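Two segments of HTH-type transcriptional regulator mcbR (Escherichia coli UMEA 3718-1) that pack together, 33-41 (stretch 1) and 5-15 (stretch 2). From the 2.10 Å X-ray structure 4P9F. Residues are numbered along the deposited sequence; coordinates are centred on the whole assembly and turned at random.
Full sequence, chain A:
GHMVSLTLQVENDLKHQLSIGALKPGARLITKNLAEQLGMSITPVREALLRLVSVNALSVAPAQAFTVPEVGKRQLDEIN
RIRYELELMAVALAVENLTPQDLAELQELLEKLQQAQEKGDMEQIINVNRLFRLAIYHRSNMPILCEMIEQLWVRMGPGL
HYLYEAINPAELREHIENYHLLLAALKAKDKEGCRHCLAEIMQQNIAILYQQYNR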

# COMPACT_ATOMS: atom_id res chain seq x y z
N ASN A 33 -18.88 -21.70 6.75
CA ASN A 33 -19.41 -21.90 5.39
C ASN A 33 -18.30 -21.99 4.38
O ASN A 33 -18.32 -22.82 3.47
CB ASN A 33 -20.34 -20.76 4.96
CG ASN A 33 -21.68 -20.76 5.67
OD1 ASN A 33 -21.90 -21.51 6.61
ND2 ASN A 33 -22.57 -19.88 5.23
N LEU A 34 -17.33 -21.10 4.50
CA LEU A 34 -16.24 -21.07 3.52
C LEU A 34 -15.39 -22.34 3.65
O LEU A 34 -15.00 -22.92 2.65
CB LEU A 34 -15.37 -19.82 3.71
CG LEU A 34 -14.27 -19.65 2.65
CD1 LEU A 34 -14.84 -19.84 1.24
CD2 LEU A 34 -13.59 -18.27 2.80
N ALA A 35 -15.10 -22.75 4.88
CA ALA A 35 -14.33 -23.98 5.10
C ALA A 35 -15.08 -25.19 4.49
O ALA A 35 -14.48 -26.03 3.81
CB ALA A 35 -14.07 -24.19 6.59
N GLU A 36 -16.39 -25.26 4.71
CA GLU A 36 -17.18 -26.34 4.12
C GLU A 36 -17.18 -26.30 2.59
O GLU A 36 -17.07 -27.33 1.93
CB GLU A 36 -18.63 -26.28 4.65
CG GLU A 36 -18.70 -26.67 6.10
CD GLU A 36 -20.08 -26.49 6.71
OE1 GLU A 36 -20.97 -25.89 6.05
OE2 GLU A 36 -20.25 -26.95 7.86
N GLN A 37 -17.30 -25.10 2.03
CA GLN A 37 -17.28 -24.97 0.59
C GLN A 37 -15.93 -25.40 -0.00
O GLN A 37 -15.88 -25.93 -1.10
CB GLN A 37 -17.61 -23.52 0.19
CG GLN A 37 -19.07 -23.13 0.47
CD GLN A 37 -19.30 -21.62 0.59
OE1 GLN A 37 -18.46 -20.81 0.16
NE2 GLN A 37 -20.44 -21.23 1.17
N LEU A 38 -14.84 -25.16 0.72
CA LEU A 38 -13.49 -25.44 0.23
C LEU A 38 -12.99 -26.82 0.64
O LEU A 38 -11.87 -27.22 0.27
CB LEU A 38 -12.50 -24.37 0.73
CG LEU A 38 -12.84 -22.94 0.29
CD1 LEU A 38 -11.82 -21.95 0.79
CD2 LEU A 38 -12.99 -22.87 -1.22
N GLY A 39 -13.80 -27.54 1.41
CA GLY A 39 -13.42 -28.86 1.89
C GLY A 39 -12.18 -28.81 2.78
O GLY A 39 -11.37 -29.74 2.76
N MSE A 40 -12.05 -27.74 3.56
CA MSE A 40 -10.88 -27.52 4.41
C MSE A 40 -11.21 -27.43 5.88
O MSE A 40 -12.35 -27.18 6.25
CB MSE A 40 -10.16 -26.22 4.04
CG MSE A 40 -9.44 -26.26 2.73
SE MSE A 40 -8.53 -24.56 2.44
CE MSE A 40 -7.95 -24.94 0.62
N SER A 41 -10.17 -27.56 6.70
CA SER A 41 -10.24 -27.19 8.11
C SER A 41 -10.51 -25.70 8.26
O SER A 41 -10.18 -24.90 7.38
CB SER A 41 -8.94 -27.55 8.84
OG SER A 41 -8.69 -28.93 8.67
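Stretch 2 5-15: SLTLQVENDLK

A small contact can rest on a few apolar side chains whose rotamers set where their ends lie, and the packing of residues 5-15 of mcbR against residues 33-41 is a compact example. Stretch 2 is helical from Leu6 onward. Ser5 holds the N-cap position, with chi1 at 153°, and its OG accepts a capping bond from Leu8 N at 3.1 Å. The chain then follows regular helical hydrogen bonding, from Gln9 N to Ser5 O (3.0 Å) through to Lys15 N to Glu11 O (2.8 Å). This helix crosses the one containing Asn33 to Leu38 at 106°, slightly beyond perpendicular, with the axes 12.8 Å apart at closest approach. So wide a separation leaves the backbones apart: the CA atoms of Leu38 and Val10 are 8.7 Å from each other, those of Met40 and Leu6 8.6 Å. Side chains must span the gap, and no hydrogen bond crosses it.

Val10 is the hub. Its CA-to-CB bond points toward stretch 1, and with chi1 in t, both methyls of Val10 face stretch 1. Leu38 CD1 lies 3.9 Å from Val10 CG2 and 4.1 Å from Val10 CG1; Val10 CG2 is also 3.5 Å from the SE atom of Met40, and Val10 CG1 lies 4.4 Å from Leu34 CD2. The leucines of stretch 1 approach in different conformations. Leu34 adopts t for chi1 and p for chi2, which places Leu34 CD2 within reach of both Val10 CG1 and Leu14 CD2; its distance to Leu14 CD2 is 4.0 Å. Leu38, one turn later, uses m and t, the other common leucine pair. Leu14 has the same m,t pair; its CA-to-CB bond points sideways, yet the end of the side chain comes nearer and makes the contact with Leu34.

Met40, present as selenomethionine, has the most area covered by the other stretch, 72 Å². Its backbone is placed by a Schellman motif: Gly39 takes positive phi, a conformation that favours glycine, and Met40 N bonds back to Ala35 O at 3.0 Å. From that position chi1 is m and both chi2 and chi3 are t, so the side chain runs out extended. Its end lies along both Val10 and Leu6: Met40 SE is 3.5 Å from Val10 CG2, and Met40 CE is 4.1 Å from Leu6 CD2 while also lying close to Val10 CG2. Leu6 is also m,t, and its CA-to-CB bond points toward stretch 1.

The polar side chains of the helix add no bond to the contact. The CA-to-CB bond of Gln9 points toward stretch 1, but the end of the side chain leads away; Lys15 NZ forms a salt bridge with Glu11 OE2 at 3.5 Å. The contact between the stretches, burying 253 Å² in all, is left to apolar side chains.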

# COMPACT_ATOMS: atom_id res chain seq x y z
N SER A 5 0.89 -23.01 0.48
CA SER A 5 0.24 -22.97 1.77
C SER A 5 -1.26 -22.94 1.54
O SER A 5 -1.73 -22.24 0.64
CB SER A 5 0.72 -21.72 2.53
OG SER A 5 -0.25 -21.28 3.45
N LEU A 6 -2.01 -23.69 2.34
CA LEU A 6 -3.46 -23.69 2.23
C LEU A 6 -3.97 -22.30 2.60
O LEU A 6 -4.91 -21.75 2.01
CB LEU A 6 -4.08 -24.76 3.14
CG LEU A 6 -3.89 -26.20 2.64
CD1 LEU A 6 -4.69 -27.22 3.50
CD2 LEU A 6 -4.18 -26.33 1.13
N THR A 7 -3.37 -21.73 3.63
CA THR A 7 -3.78 -20.40 4.05
C THR A 7 -3.56 -19.35 2.94
O THR A 7 -4.43 -18.54 2.68
CB THR A 7 -3.00 -19.97 5.28
OG1 THR A 7 -3.12 -20.99 6.28
CG2 THR A 7 -3.50 -18.59 5.83
N LEU A 8 -2.41 -19.41 2.28
CA LEU A 8 -2.10 -18.45 1.21
C LEU A 8 -3.05 -18.63 0.04
O LEU A 8 -3.47 -17.65 -0.57
CB LEU A 8 -0.65 -18.62 0.72
CG LEU A 8 -0.20 -17.71 -0.44
CD1 LEU A 8 -0.39 -16.23 -0.07
CD2 LEU A 8 1.27 -18.00 -0.81
N GLN A 9 -3.42 -19.88 -0.24
CA GLN A 9 -4.28 -20.18 -1.37
C GLN A 9 -5.67 -19.61 -1.15
O GLN A 9 -6.26 -18.98 -2.03
CB GLN A 9 -4.36 -21.70 -1.58
CG GLN A 9 -5.05 -22.08 -2.84
CD GLN A 9 -4.36 -21.49 -4.04
OE1 GLN A 9 -4.96 -20.73 -4.81
NE2 GLN A 9 -3.08 -21.81 -4.20
N VAL A 10 -6.20 -19.79 0.05
CA VAL A 10 -7.49 -19.18 0.38
C VAL A 10 -7.39 -17.65 0.35
O VAL A 10 -8.28 -16.97 -0.15
CB VAL A 10 -8.00 -19.63 1.77
CG1 VAL A 10 -9.32 -18.93 2.10
CG2 VAL A 10 -8.17 -21.18 1.81
N GLU A 11 -6.31 -17.10 0.91
CA GLU A 11 -6.14 -15.66 0.94
C GLU A 11 -6.10 -15.04 -0.46
O GLU A 11 -6.77 -14.03 -0.73
CB GLU A 11 -4.86 -15.29 1.66
CG GLU A 11 -4.74 -13.78 1.80
CD GLU A 11 -3.39 -13.34 2.32
OE1 GLU A 11 -2.48 -14.19 2.42
OE2 GLU A 11 -3.27 -12.14 2.66
N ASN A 12 -5.30 -15.63 -1.35
CA ASN A 12 -5.22 -15.14 -2.73
C ASN A 12 -6.53 -15.27 -3.47
O ASN A 12 -6.91 -14.38 -4.24
CB ASN A 12 -4.11 -15.87 -3.49
CG ASN A 12 -2.74 -15.43 -3.05
OD1 ASN A 12 -2.56 -14.32 -2.53
ND2 ASN A 12 -1.75 -16.28 -3.27
N ASP A 13 -7.26 -16.36 -3.23
CA ASP A 13 -8.57 -16.51 -3.87
C ASP A 13 -9.57 -15.46 -3.37
O ASP A 13 -10.34 -14.89 -4.15
CB ASP A 13 -9.09 -17.93 -3.68
CG ASP A 13 -8.30 -18.95 -4.52
OD1 ASP A 13 -7.63 -18.52 -5.49
OD2 ASP A 13 -8.35 -20.16 -4.22
N LEU A 14 -9.57 -15.19 -2.07
CA LEU A 14 -10.42 -14.14 -1.53
C LEU A 14 -9.98 -12.75 -2.06
O LEU A 14 -10.83 -11.91 -2.34
CB LEU A 14 -10.38 -14.13 -0.01
CG LEU A 14 -11.12 -15.28 0.68
CD1 LEU A 14 -10.77 -15.32 2.16
CD2 LEU A 14 -12.63 -15.16 0.46
N LYS A 15 -8.68 -12.50 -2.16
CA LYS A 15 -8.21 -11.24 -2.75
C LYS A 15 -8.73 -11.10 -4.18
O LYS A 15 -9.19 -10.03 -4.59
CB LYS A 15 -6.69 -11.17 -2.74
CG LYS A 15 -6.07 -10.90 -1.35
CD LYS A 15 -4.52 -10.82 -1.46
CE LYS A 15 -3.87 -10.45 -0.11
NZ LYS A 15 -2.35 -10.37 -0.18